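Local coordinates for thiol-disulfide isomerase and thioredoxins (Corynebacterium glutamicum, PDB 3LOR), which probably catalyses thiol-disulfide exchange as a thioredoxin-fold protein of the TlpA-like family, and can bind calcium, at residues L4-L10 against K130-R134; L28-V34 against E62-I68; Q52-I56 against V141-L146; I125-R129 against L149-S155. All blocks are in the same frame, centred on the assembly; numbering follows the deposited sequence.

Contact 1 (L4-L10 against K130-R134); sequences LDNAPLL and KGRIR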
loop_
_atom_site.group_PDB
_atom_site.type_symbol
_atom_site.label_atom_id
_atom_site.label_comp_id
_atom_site.label_asym_id
_atom_site.label_seq_id
_atom_site.Cartn_x
_atom_site.Cartn_y
_atom_site.Cartn_z
ATOM N N LEU A 4 -7.615 -10.055 35.991
ATOM C CA LEU A 4 -8.579 -9.086 35.526
ATOM C C LEU A 4 -9.120 -8.368 36.712
ATOM O O LEU A 4 -9.623 -7.279 36.615
ATOM C CB LEU A 4 -9.719 -9.780 34.840
ATOM C CG LEU A 4 -9.426 -10.161 33.428
ATOM C CD1 LEU A 4 -10.593 -9.794 32.620
ATOM C CD2 LEU A 4 -8.273 -9.363 33.046
ATOM N N ASP A 5 -9.045 -9.011 37.858
ATOM C CA ASP A 5 -9.487 -8.405 39.104
ATOM C C ASP A 5 -8.615 -7.197 39.398
ATOM O O ASP A 5 -9.051 -6.201 39.923
ATOM C CB ASP A 5 -9.461 -9.424 40.238
ATOM N N ASN A 6 -7.361 -7.323 39.034
ATOM C CA ASN A 6 -6.407 -6.253 39.142
ATOM C C ASN A 6 -6.510 -5.100 38.138
ATOM O O ASN A 6 -5.944 -4.051 38.343
ATOM C CB ASN A 6 -5.008 -6.839 39.173
ATOM C CG ASN A 6 -4.851 -7.873 40.256
ATOM O OD1 ASN A 6 -5.481 -7.784 41.284
ATOM N ND2 ASN A 6 -4.022 -8.864 40.018
ATOM N N ALA A 7 -7.204 -5.306 37.039
ATOM C CA ALA A 7 -7.241 -4.291 36.018
ATOM C C ALA A 7 -8.027 -3.068 36.449
ATOM O O ALA A 7 -9.079 -3.168 36.993
ATOM C CB ALA A 7 -7.781 -4.845 34.788
ATOM N N PRO A 8 -7.473 -1.911 36.202
ATOM C CA PRO A 8 -8.117 -0.640 36.475
ATOM C C PRO A 8 -9.190 -0.331 35.484
ATOM O O PRO A 8 -9.062 -0.723 34.365
ATOM C CB PRO A 8 -6.995 0.330 36.257
ATOM C CG PRO A 8 -6.246 -0.267 35.202
ATOM C CD PRO A 8 -6.251 -1.718 35.433
ATOM N N LEU A 9 -10.209 0.389 35.906
ATOM C CA LEU A 9 -11.256 0.881 35.039
ATOM C C LEU A 9 -10.787 2.005 34.175
ATOM O O LEU A 9 -9.963 2.760 34.562
ATOM C CB LEU A 9 -12.443 1.344 35.842
ATOM C CG LEU A 9 -13.168 0.352 36.720
ATOM C CD1 LEU A 9 -13.923 1.060 37.738
ATOM C CD2 LEU A 9 -14.086 -0.455 35.939
ATOM N N LEU A 10 -11.351 2.135 33.007
ATOM C CA LEU A 10 -11.043 3.259 32.193
ATOM C C LEU A 10 -11.696 4.515 32.757
ATOM O O LEU A 10 -12.868 4.557 32.960
ATOM C CB LEU A 10 -11.532 2.982 30.800
ATOM C CG LEU A 10 -11.453 4.073 29.778
ATOM C CD1 LEU A 10 -10.071 4.302 29.417
ATOM C CD2 LEU A 10 -12.218 3.716 28.604
ATOM N N LYS A 130 -17.061 -4.384 30.461
ATOM C CA LYS A 130 -17.246 -3.883 31.813
ATOM C C LYS A 130 -16.449 -2.630 32.112
ATOM O O LYS A 130 -16.424 -2.182 33.212
ATOM C CB LYS A 130 -17.005 -4.933 32.872
ATOM C CG LYS A 130 -17.195 -6.287 32.415
ATOM C CD LYS A 130 -18.235 -6.959 33.181
ATOM C CE LYS A 130 -17.899 -8.418 33.348
ATOM N NZ LYS A 130 -19.020 -9.269 33.759
ATOM N N GLY A 131 -15.837 -2.056 31.097
ATOM C CA GLY A 131 -15.086 -0.844 31.244
ATOM C C GLY A 131 -13.699 -0.956 31.790
ATOM O O GLY A 131 -13.129 -0.029 32.236
ATOM N N ARG A 132 -13.116 -2.110 31.719
ATOM C CA ARG A 132 -11.800 -2.195 32.265
ATOM C C ARG A 132 -10.709 -2.287 31.225
ATOM O O ARG A 132 -10.905 -2.867 30.220
ATOM C CB ARG A 132 -11.734 -3.204 33.403
ATOM C CG ARG A 132 -11.618 -4.586 33.062
ATOM C CD ARG A 132 -12.350 -5.441 34.065
ATOM N NE ARG A 132 -13.069 -6.462 33.350
ATOM C CZ ARG A 132 -13.493 -7.612 33.836
ATOM N NH1 ARG A 132 -13.312 -7.943 35.091
ATOM N NH2 ARG A 132 -14.121 -8.439 33.044
ATOM N N ILE A 133 -9.596 -1.634 31.463
ATOM C CA ILE A 133 -8.531 -1.548 30.500
ATOM C C ILE A 133 -7.854 -2.882 30.319
ATOM O O ILE A 133 -7.470 -3.517 31.257
ATOM C CB ILE A 133 -7.544 -0.487 30.921
ATOM C CG1 ILE A 133 -8.184 0.864 30.778
ATOM C CG2 ILE A 133 -6.306 -0.500 30.083
ATOM C CD1 ILE A 133 -7.588 1.833 31.557
ATOM N N ARG A 134 -7.769 -3.308 29.083
ATOM C CA ARG A 134 -7.201 -4.585 28.779
ATOM C C ARG A 134 -5.940 -4.563 27.959
ATOM O O ARG A 134 -5.179 -5.478 28.014
ATOM C CB ARG A 134 -8.244 -5.475 28.150
ATOM C CG ARG A 134 -9.474 -5.592 28.955
ATOM C CD ARG A 134 -9.362 -6.595 30.032
ATOM N NE ARG A 134 -9.101 -7.911 29.506
ATOM C CZ ARG A 134 -10.030 -8.771 29.141
ATOM N NH1 ARG A 134 -11.285 -8.477 29.270
ATOM N NH2 ARG A 134 -9.685 -9.928 28.665
#

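Contact 2 (L28-V34 against E62-I68); sequences LRGKVVV and ESQVQVI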
loop_
_atom_site.group_PDB
_atom_site.type_symbol
_atom_site.label_atom_id
_atom_site.label_comp_id
_atom_site.label_asym_id
_atom_site.label_seq_id
_atom_site.Cartn_x
_atom_site.Cartn_y
_atom_site.Cartn_z
ATOM N N LEU A 28 -20.877 3.932 27.862
ATOM C CA LEU A 28 -19.976 2.952 27.322
ATOM C C LEU A 28 -20.151 1.505 27.753
ATOM O O LEU A 28 -19.730 0.634 27.080
ATOM C CB LEU A 28 -18.555 3.391 27.501
ATOM C CG LEU A 28 -18.313 4.758 26.930
ATOM C CD1 LEU A 28 -17.073 5.240 27.468
ATOM C CD2 LEU A 28 -18.261 4.717 25.486
ATOM N N ARG A 29 -20.737 1.269 28.898
ATOM C CA ARG A 29 -20.804 -0.063 29.428
ATOM C C ARG A 29 -21.593 -1.003 28.525
ATOM O O ARG A 29 -22.563 -0.633 27.952
ATOM C CB ARG A 29 -21.331 -0.078 30.855
ATOM C CG ARG A 29 -21.421 -1.468 31.429
ATOM C CD ARG A 29 -21.673 -1.527 32.906
ATOM N NE ARG A 29 -20.429 -1.608 33.637
ATOM C CZ ARG A 29 -19.960 -2.684 34.249
ATOM N NH1 ARG A 29 -18.798 -2.617 34.866
ATOM N NH2 ARG A 29 -20.639 -3.816 34.274
ATOM N N GLY A 30 -21.097 -2.214 28.400
ATOM C CA GLY A 30 -21.594 -3.174 27.457
ATOM C C GLY A 30 -20.985 -3.106 26.081
ATOM O O GLY A 30 -21.376 -3.836 25.233
ATOM N N LYS A 31 -20.028 -2.219 25.889
ATOM C CA LYS A 31 -19.319 -2.027 24.641
ATOM C C LYS A 31 -17.837 -2.131 24.863
ATOM O O LYS A 31 -17.334 -1.763 25.887
ATOM C CB LYS A 31 -19.577 -0.644 24.095
ATOM C CG LYS A 31 -20.546 -0.556 23.024
ATOM C CD LYS A 31 -21.907 -0.425 23.540
ATOM C CE LYS A 31 -22.100 0.888 24.119
ATOM N NZ LYS A 31 -23.510 1.062 24.453
ATOM N N VAL A 32 -17.151 -2.623 23.861
ATOM C CA VAL A 32 -15.721 -2.505 23.790
ATOM C C VAL A 32 -15.344 -1.071 23.478
ATOM O O VAL A 32 -15.937 -0.464 22.660
ATOM C CB VAL A 32 -15.137 -3.478 22.773
ATOM C CG1 VAL A 32 -13.697 -3.281 22.625
ATOM C CG2 VAL A 32 -15.415 -4.849 23.159
ATOM N N VAL A 33 -14.349 -0.538 24.146
ATOM C CA VAL A 33 -13.963 0.835 23.941
ATOM C C VAL A 33 -12.594 0.943 23.349
ATOM O O VAL A 33 -11.664 0.363 23.821
ATOM C CB VAL A 33 -14.044 1.679 25.205
ATOM C CG1 VAL A 33 -13.766 3.067 24.927
ATOM C CG2 VAL A 33 -15.327 1.559 25.850
ATOM N N VAL A 34 -12.491 1.698 22.286
ATOM C CA VAL A 34 -11.219 1.955 21.689
ATOM C C VAL A 34 -10.881 3.402 21.879
ATOM O O VAL A 34 -11.568 4.232 21.393
ATOM C CB VAL A 34 -11.237 1.632 20.185
ATOM C CG1 VAL A 34 -9.955 1.927 19.540
ATOM C CG2 VAL A 34 -11.623 0.260 19.963
ATOM N N GLU A 62 -21.621 1.152 16.627
ATOM C CA GLU A 62 -21.474 1.653 17.979
ATOM C C GLU A 62 -22.235 0.905 19.020
ATOM O O GLU A 62 -22.079 1.156 20.167
ATOM C CB GLU A 62 -21.741 3.131 18.091
ATOM C CG GLU A 62 -20.643 3.914 17.554
ATOM C CD GLU A 62 -20.889 5.383 17.547
ATOM O OE1 GLU A 62 -22.042 5.834 17.576
ATOM O OE2 GLU A 62 -19.912 6.105 17.500
ATOM N N SER A 63 -23.080 0.006 18.593
ATOM C CA SER A 63 -23.709 -0.948 19.480
ATOM C C SER A 63 -22.734 -2.006 20.033
ATOM O O SER A 63 -23.029 -2.661 20.991
ATOM C CB SER A 63 -24.921 -1.590 18.824
ATOM O OG SER A 63 -24.589 -2.238 17.650
ATOM N N GLN A 64 -21.598 -2.149 19.371
ATOM C CA GLN A 64 -20.553 -3.079 19.728
ATOM C C GLN A 64 -19.250 -2.433 20.159
ATOM O O GLN A 64 -18.707 -2.760 21.166
ATOM C CB GLN A 64 -20.262 -3.945 18.539
ATOM C CG GLN A 64 -21.422 -4.712 18.074
ATOM C CD GLN A 64 -21.634 -5.951 18.879
ATOM O OE1 GLN A 64 -21.220 -7.029 18.496
ATOM N NE2 GLN A 64 -22.260 -5.807 19.998
ATOM N N VAL A 65 -18.752 -1.533 19.341
ATOM C CA VAL A 65 -17.535 -0.821 19.632
ATOM C C VAL A 65 -17.696 0.704 19.622
ATOM O O VAL A 65 -18.187 1.255 18.702
ATOM C CB VAL A 65 -16.422 -1.227 18.666
ATOM C CG1 VAL A 65 -15.235 -0.349 18.831
ATOM C CG2 VAL A 65 -16.086 -2.700 18.766
ATOM N N GLN A 66 -17.240 1.373 20.657
ATOM C CA GLN A 66 -17.138 2.811 20.657
ATOM C C GLN A 66 -15.713 3.299 20.463
ATOM O O GLN A 66 -14.848 2.935 21.167
ATOM C CB GLN A 66 -17.702 3.384 21.936
ATOM C CG GLN A 66 -17.758 4.865 21.984
ATOM C CD GLN A 66 -18.723 5.474 21.002
ATOM O OE1 GLN A 66 -19.900 5.289 21.106
ATOM N NE2 GLN A 66 -18.220 6.211 20.075
ATOM N N VAL A 67 -15.504 4.137 19.478
ATOM C CA VAL A 67 -14.230 4.788 19.260
ATOM C C VAL A 67 -14.272 6.169 19.852
ATOM O O VAL A 67 -15.199 6.894 19.663
ATOM C CB VAL A 67 -13.840 4.892 17.774
ATOM C CG1 VAL A 67 -12.512 5.429 17.615
ATOM C CG2 VAL A 67 -13.956 3.620 17.083
ATOM N N ILE A 68 -13.254 6.480 20.612
ATOM C CA ILE A 68 -13.037 7.774 21.187
ATOM C C ILE A 68 -11.674 8.306 20.880
ATOM O O ILE A 68 -10.682 7.627 20.988
ATOM C CB ILE A 68 -13.203 7.762 22.685
ATOM C CG1 ILE A 68 -14.582 7.305 23.071
ATOM C CG2 ILE A 68 -12.850 9.063 23.245
ATOM C CD1 ILE A 68 -14.612 6.647 24.293
#

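Contact 3 (Q52-I56 against V141-L146); sequences QAQKI and VDDFVL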
loop_
_atom_site.group_PDB
_atom_site.type_symbol
_atom_site.label_atom_id
_atom_site.label_comp_id
_atom_site.label_asym_id
_atom_site.label_seq_id
_atom_site.Cartn_x
_atom_site.Cartn_y
_atom_site.Cartn_z
ATOM N N GLN A 52 -6.805 4.643 11.103
ATOM C CA GLN A 52 -7.186 3.352 11.639
ATOM C C GLN A 52 -8.403 3.442 12.566
ATOM O O GLN A 52 -9.269 2.638 12.485
ATOM C CB GLN A 52 -6.016 2.751 12.383
ATOM C CG GLN A 52 -6.230 1.422 12.931
ATOM C CD GLN A 52 -4.927 0.725 13.314
ATOM O OE1 GLN A 52 -4.480 -0.169 12.636
ATOM N NE2 GLN A 52 -4.338 1.142 14.391
ATOM N N ALA A 53 -8.446 4.447 13.413
ATOM C CA ALA A 53 -9.583 4.726 14.239
ATOM C C ALA A 53 -10.840 5.047 13.406
ATOM O O ALA A 53 -11.869 4.578 13.715
ATOM C CB ALA A 53 -9.265 5.807 15.182
ATOM N N GLN A 54 -10.709 5.816 12.342
ATOM C CA GLN A 54 -11.820 6.113 11.454
ATOM C C GLN A 54 -12.333 4.856 10.792
ATOM O O GLN A 54 -13.483 4.682 10.659
ATOM C CB GLN A 54 -11.475 7.123 10.375
ATOM C CG GLN A 54 -10.826 8.363 10.846
ATOM C CD GLN A 54 -10.717 9.425 9.792
ATOM O OE1 GLN A 54 -11.640 10.150 9.558
ATOM N NE2 GLN A 54 -9.578 9.521 9.169
ATOM N N LYS A 55 -11.440 3.977 10.406
ATOM C CA LYS A 55 -11.818 2.743 9.818
ATOM C C LYS A 55 -12.616 1.899 10.778
ATOM O O LYS A 55 -13.580 1.311 10.411
ATOM C CB LYS A 55 -10.600 1.985 9.337
ATOM C CG LYS A 55 -10.871 0.712 8.621
ATOM C CD LYS A 55 -9.587 -0.012 8.306
ATOM C CE LYS A 55 -9.743 -0.950 7.170
ATOM N NZ LYS A 55 -8.444 -1.443 6.663
ATOM N N ILE A 56 -12.211 1.856 12.022
ATOM C CA ILE A 56 -12.946 1.120 12.987
ATOM C C ILE A 56 -14.338 1.708 13.129
ATOM O O ILE A 56 -15.288 1.015 13.126
ATOM C CB ILE A 56 -12.281 1.179 14.345
ATOM C CG1 ILE A 56 -10.964 0.438 14.354
ATOM C CG2 ILE A 56 -13.140 0.588 15.362
ATOM C CD1 ILE A 56 -10.149 0.727 15.537
ATOM N N VAL A 141 0.056 -0.093 15.017
ATOM C CA VAL A 141 -0.501 -1.412 15.216
ATOM C C VAL A 141 -1.069 -1.881 13.919
ATOM O O VAL A 141 -1.805 -1.203 13.318
ATOM C CB VAL A 141 -1.609 -1.420 16.235
ATOM C CG1 VAL A 141 -1.943 -2.803 16.601
ATOM C CG2 VAL A 141 -1.232 -0.658 17.427
ATOM N N ASP A 142 -0.714 -3.067 13.509
ATOM C CA ASP A 142 -1.190 -3.637 12.279
ATOM C C ASP A 142 -2.693 -3.879 12.304
ATOM O O ASP A 142 -3.236 -4.196 13.306
ATOM C CB ASP A 142 -0.457 -4.936 12.041
ATOM C CG ASP A 142 -0.897 -5.613 10.808
ATOM O OD1 ASP A 142 -0.597 -5.135 9.721
ATOM O OD2 ASP A 142 -1.575 -6.607 10.914
ATOM N N ASP A 143 -3.355 -3.727 11.187
ATOM C CA ASP A 143 -4.790 -3.867 11.122
ATOM C C ASP A 143 -5.296 -5.242 11.534
ATOM O O ASP A 143 -6.256 -5.341 12.239
ATOM C CB ASP A 143 -5.237 -3.696 9.688
ATOM C CG ASP A 143 -5.630 -2.291 9.320
ATOM O OD1 ASP A 143 -5.544 -1.361 10.093
ATOM O OD2 ASP A 143 -6.060 -2.126 8.188
ATOM N N PHE A 144 -4.644 -6.296 11.079
ATOM C CA PHE A 144 -4.995 -7.643 11.441
ATOM C C PHE A 144 -4.887 -7.934 12.935
ATOM O O PHE A 144 -5.742 -8.531 13.506
ATOM C CB PHE A 144 -4.112 -8.611 10.690
ATOM C CG PHE A 144 -4.388 -10.018 10.986
ATOM C CD1 PHE A 144 -5.592 -10.561 10.701
ATOM C CD2 PHE A 144 -3.447 -10.811 11.561
ATOM C CE1 PHE A 144 -5.851 -11.819 10.973
ATOM C CE2 PHE A 144 -3.725 -12.108 11.830
ATOM C CZ PHE A 144 -4.933 -12.602 11.523
ATOM N N VAL A 145 -3.812 -7.494 13.555
ATOM C CA VAL A 145 -3.628 -7.647 14.978
ATOM C C VAL A 145 -4.684 -6.913 15.794
ATOM O O VAL A 145 -5.179 -7.424 16.737
ATOM C CB VAL A 145 -2.261 -7.155 15.403
ATOM C CG1 VAL A 145 -2.113 -7.177 16.845
ATOM C CG2 VAL A 145 -1.209 -7.937 14.814
ATOM N N LEU A 146 -5.016 -5.711 15.385
ATOM C CA LEU A 146 -6.061 -4.952 16.001
ATOM C C LEU A 146 -7.420 -5.637 15.862
ATOM O O LEU A 146 -8.165 -5.683 16.780
ATOM C CB LEU A 146 -6.085 -3.525 15.485
ATOM C CG LEU A 146 -6.932 -2.543 16.286
ATOM C CD1 LEU A 146 -6.616 -2.498 17.697
ATOM C CD2 LEU A 146 -6.958 -1.172 15.748
#

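Contact 4 (I125-R129 against L149-S155); sequences ILADR and LLGSLLS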
loop_
_atom_site.group_PDB
_atom_site.type_symbol
_atom_site.label_atom_id
_atom_site.label_comp_id
_atom_site.label_asym_id
_atom_site.label_seq_id
_atom_site.Cartn_x
_atom_site.Cartn_y
_atom_site.Cartn_z
ATOM N N ILE A 125 -5.775 2.591 23.749
ATOM C CA ILE A 125 -6.238 1.962 24.918
ATOM C C ILE A 125 -7.493 1.208 24.537
ATOM O O ILE A 125 -8.409 1.778 23.997
ATOM C CB ILE A 125 -6.553 3.001 26.009
ATOM C CG1 ILE A 125 -5.341 3.837 26.356
ATOM C CG2 ILE A 125 -7.082 2.368 27.217
ATOM C CD1 ILE A 125 -5.644 4.949 27.209
ATOM N N LEU A 126 -7.519 -0.075 24.842
ATOM C CA LEU A 126 -8.718 -0.875 24.723
ATOM C C LEU A 126 -9.291 -1.245 26.054
ATOM O O LEU A 126 -8.606 -1.676 26.901
ATOM C CB LEU A 126 -8.484 -2.126 23.922
ATOM C CG LEU A 126 -7.831 -1.992 22.575
ATOM C CD1 LEU A 126 -7.418 -3.280 22.067
ATOM C CD2 LEU A 126 -8.649 -1.271 21.611
ATOM N N ALA A 127 -10.565 -1.019 26.212
ATOM C CA ALA A 127 -11.297 -1.462 27.364
ATOM C C ALA A 127 -12.394 -2.418 26.969
ATOM O O ALA A 127 -12.911 -2.358 25.899
ATOM C CB ALA A 127 -11.846 -0.324 28.110
ATOM N N ASP A 128 -12.718 -3.314 27.877
ATOM C CA ASP A 128 -13.754 -4.307 27.669
ATOM C C ASP A 128 -15.163 -3.825 27.964
ATOM O O ASP A 128 -15.363 -2.724 28.299
ATOM C CB ASP A 128 -13.447 -5.630 28.357
ATOM C CG ASP A 128 -13.393 -5.528 29.848
ATOM O OD1 ASP A 128 -12.627 -6.246 30.441
ATOM O OD2 ASP A 128 -14.090 -4.732 30.437
ATOM N N ARG A 129 -16.113 -4.719 27.840
ATOM C CA ARG A 129 -17.528 -4.466 28.070
ATOM C C ARG A 129 -17.900 -4.059 29.503
ATOM O O ARG A 129 -18.889 -3.437 29.711
ATOM C CB ARG A 129 -18.372 -5.633 27.604
ATOM C CG ARG A 129 -18.384 -5.818 26.132
ATOM C CD ARG A 129 -19.492 -6.710 25.744
ATOM N NE ARG A 129 -19.227 -7.534 24.595
ATOM C CZ ARG A 129 -19.716 -7.292 23.402
ATOM N NH1 ARG A 129 -20.445 -6.236 23.209
ATOM N NH2 ARG A 129 -19.447 -8.081 22.406
ATOM N N LEU A 149 -7.435 -8.406 18.374
ATOM C CA LEU A 149 -7.657 -7.916 19.697
ATOM C C LEU A 149 -9.069 -7.502 19.973
ATOM O O LEU A 149 -9.595 -7.894 20.962
ATOM C CB LEU A 149 -6.721 -6.772 20.036
ATOM C CG LEU A 149 -5.245 -7.095 20.047
ATOM C CD1 LEU A 149 -4.438 -5.892 20.089
ATOM C CD2 LEU A 149 -4.871 -8.007 21.119
ATOM N N LEU A 150 -9.675 -6.729 19.093
ATOM C CA LEU A 150 -11.066 -6.372 19.235
ATOM C C LEU A 150 -12.003 -7.557 19.174
ATOM O O LEU A 150 -12.890 -7.674 19.942
ATOM C CB LEU A 150 -11.480 -5.386 18.168
ATOM C CG LEU A 150 -10.948 -4.004 18.362
ATOM C CD1 LEU A 150 -11.408 -3.135 17.356
ATOM C CD2 LEU A 150 -11.388 -3.511 19.650
ATOM N N GLY A 151 -11.763 -8.440 18.242
ATOM C CA GLY A 151 -12.631 -9.550 18.026
ATOM C C GLY A 151 -12.656 -10.368 19.272
ATOM O O GLY A 151 -13.661 -10.847 19.653
ATOM N N SER A 152 -11.523 -10.512 19.901
ATOM C CA SER A 152 -11.409 -11.239 21.116
ATOM C C SER A 152 -12.176 -10.632 22.307
ATOM O O SER A 152 -12.802 -11.329 23.029
ATOM C CB SER A 152 -9.936 -11.390 21.417
ATOM O OG SER A 152 -9.696 -11.823 22.693
ATOM N N LEU A 153 -12.125 -9.324 22.470
ATOM C CA LEU A 153 -12.881 -8.637 23.506
ATOM C C LEU A 153 -14.357 -8.718 23.302
ATOM O O LEU A 153 -15.089 -8.866 24.219
ATOM C CB LEU A 153 -12.454 -7.200 23.649
ATOM C CG LEU A 153 -11.042 -7.006 24.118
ATOM C CD1 LEU A 153 -10.639 -5.637 23.982
ATOM C CD2 LEU A 153 -10.896 -7.435 25.485
ATOM N N LEU A 154 -14.762 -8.632 22.057
ATOM C CA LEU A 154 -16.146 -8.652 21.681
ATOM C C LEU A 154 -16.835 -9.924 22.041
ATOM O O LEU A 154 -17.968 -9.900 22.367
ATOM C CB LEU A 154 -16.322 -8.374 20.210
ATOM C CG LEU A 154 -16.316 -6.915 19.826
ATOM C CD1 LEU A 154 -16.130 -6.780 18.405
ATOM C CD2 LEU A 154 -17.523 -6.222 20.279
ATOM N N SER A 155 -16.145 -11.034 21.998
ATOM C CA SER A 155 -16.799 -12.304 22.201
ATOM C C SER A 155 -16.567 -12.885 23.565
ATOM O O SER A 155 -16.985 -13.960 23.830
ATOM C CB SER A 155 -16.342 -13.310 21.161
ATOM O OG SER A 155 -15.095 -13.845 21.513
HETATM O O HOH W 1 -15.384 -7.427 26.799
#

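Contact 1 (L4-L10 against K130-R134)
Lys-130 meets the N-terminal arm through its backbone, its carbonyl O lying 4.0 Å from Leu-9 CD2, while its side chain leads off past Arg-29. Gly-131, with a positive phi of 80°, turns its carbonyl to the arm. Leu-10 N donates to Gly-131 O over 2.9 Å, almost straight, and the CA-H of Leu-9 leans on the same oxygen. Arg-132 sits level with Leu-9 in a single backbone bridge, completed by Ile-133 N donating to Pro-8 O at 3.1 Å. The arm is thereby tied alongside the start of strand 133-138, an outermost strand of the mixed thioredoxin-fold sheet within this chain, just ahead of Glu-11, Leu-12 and Asp-13, which bind calcium in a crystal of this protein, though none is bound to this chain. With CG wedged between backbone N and carbonyl carbon (chi1 81°) and further bends at chi2 and chi3, Arg-132 swings its guanidinium to Leu-4, whose CD1 methyl stands 3.8 Å above the centre of that plane; its NE is held by Asp-128. Ile-133 reaches the other way: CG1 lies 4.0 Å from Leu-10 CB, the two chains crossing at about a right angle, and its carbonyl O faces the Ala-7 methyl. Arg-134 folds back toward Leu-4, so that the same CD1 lies 3.6 Å above its guanidinium plane; the guanidinium also forms salt bridges with Asp-128 (through NH1) and Glu-156 (through NH2).

Contact 2 (L28-V34 against E62-I68)
The carboxamide of Gln-66, carried on a chain whose CG lies 3.5 Å from Leu-28 CD2, is gripped at NE2 by two acceptors of its own segment. Val-67 O lies in the amide plane, 3.1 Å from Gln-66 NE2, although the donor stands above the carbonyl plane. The other acceptor, Glu-62 OE2, is tilted from the amide plane and is approached from above its carboxylate. CG of Gln-66 points away from the backbone N (chi1 -175°), and the bend that follows at chi2 turns the amide along its own strand toward Val-67 O, where Glu-62 OE2 also meets it, leaving the aliphatic part to meet Leu-28 at about a right angle. Lys-31 bends twice, laying its methylenes against the carbonyls of residues 62-64, with CG 3.4 Å from Gln-64 O; its NZ makes a weak bond to Asp-27 O. Beyond it the backbones run parallel: Val-32 N donates to Gln-64 O, Gln-66 N to Val-32 O, Val-34 N to Gln-66 O (2.9 Å) and Ile-68 N to Val-34 O. On the face bearing Val-32, Val-34, Val-65 and Val-67, Val-34 CG2 touches Val-65 CG1 at 3.8 Å; there helices 43-59 and 143-154 cover the valines. On the other face Val-33 CG1 packs 3.7 Å from Ile-68 CD1. Two neighbouring parallel strands joined through helix 43-59 form a beta-alpha-beta unit, whose crossover in the thioredoxin fold is right-handed and whose helix here begins with a CxxC sequence.

Contact 3 (Q52-I56 against V141-L146)
Helix 43-59 of the thioredoxin fold meets the N-terminal turn of helix 143-154 here, with Gln-52, Lys-55 and Ile-56 set against Val-141, Asp-143 and Leu-146. Lys-55 reaches across with its chain extended, CG opposite the backbone N (chi1 -176°), to form a salt bridge of 2.9 Å between NZ and Asp-143 OD2. The ammonium approaches that oxygen on the syn side, 33° out of the carboxylate plane. Gln-52, also extended, slides past Asp-143 in the opposite direction, its amide plane 40° from the carboxylate, and brings its polar end close to both Asp-143 and the carbonyl of Val-141; the latter also accepts a hydrogen bond from His-48 NE2. Both helices lie on one face of the central sheet, and the side of the contact toward that sheet is apolar. Leu-146 comes from the opposite direction to Gln-52, CD2 reaching 3.7 Å from Gln-52 CD. The same methyl lies 3.7 Å from Ile-56 CD1, the two side chains crossing at about a right angle, while Ile-56 also rests on Val-67 of strand 65-71. At the entry to the later helix Asp-142 is the N-cap, its OD2 accepting a weak bond from Phe-144 N at 3.1 Å. This oxygen also pairs with Lys-55 of the second subunit, and reciprocally Lys-55 NZ reaches Asp-142 of that subunit. Phe-144 of the second subunit packs on Ile-56 and Asp-143.

Contact 4 (I125-R129 against L149-S155)
In Leu-126 a chi1 of -51° sets CG opposite the carbonyl carbon, and a chi2 of 168° then points the two methyls at Leu-149 and Leu-150. Its CD1 lies 4.1 Å from Leu-149 CB, and its CD2 4.0 Å from Leu-150 CD2; with both leucines it crosses at about a right angle. Nearer the backbone, Leu-126 CB is touched by Leu-153 CD1 at 4.1 Å, so one strand residue packs against three leucines from neighbouring turns. Leu-150 and Leu-153 reach on to Val-32 in the adjoining strand. The strand and helix segments run nearly parallel, their axes 19° apart and 10.0 Å at closest approach, with the helix laid over one face of the sheet. They belong to the C-terminal beta-beta-alpha part of the thioredoxin fold, in which strands 123-127 and 133-138 pair and helix 143-154 returns across them. Ser-152 and Ser-155 in this helix hydrogen-bond to Ser-155 and Ser-152 of the second subunit. Past the strand end, Arg-129 turns toward the last helical turn, bending at chi3, and presents the edge of its guanidinium to Leu-154 O. The modelled NH2 to Leu-154 O distance is too short to be reliable, so the exact geometry of this hydrogen bond is doubtful. NH1 of the same group donates to Gly-30 O. A water joins the two backbones here, accepting from Arg-129 N and donating to Leu-153 O, each at 3.0 Å.

In the fold
Contact 2 is the most buried of the four, a backbone ladder between central strands, whereas contact 1 lies at the surface, where an irregular arm is tied to an outermost strand by two backbone bonds and arginine faces. Contacts 3 and 4 are partly buried; both use helix 143-154 and both touch the second subunit, but contact 3 sets a salt bridge beside a small apolar patch whereas contact 4 is mainly leucine packing. Backbone bonds link strand 123-127 of contact 4 to strand 32-38 of contact 2 on one side and to strand 133-138 of contact 1 on the other. Ile-56 and Val-67 join contacts 2 and 3; contacts 1 and 3 do not touch.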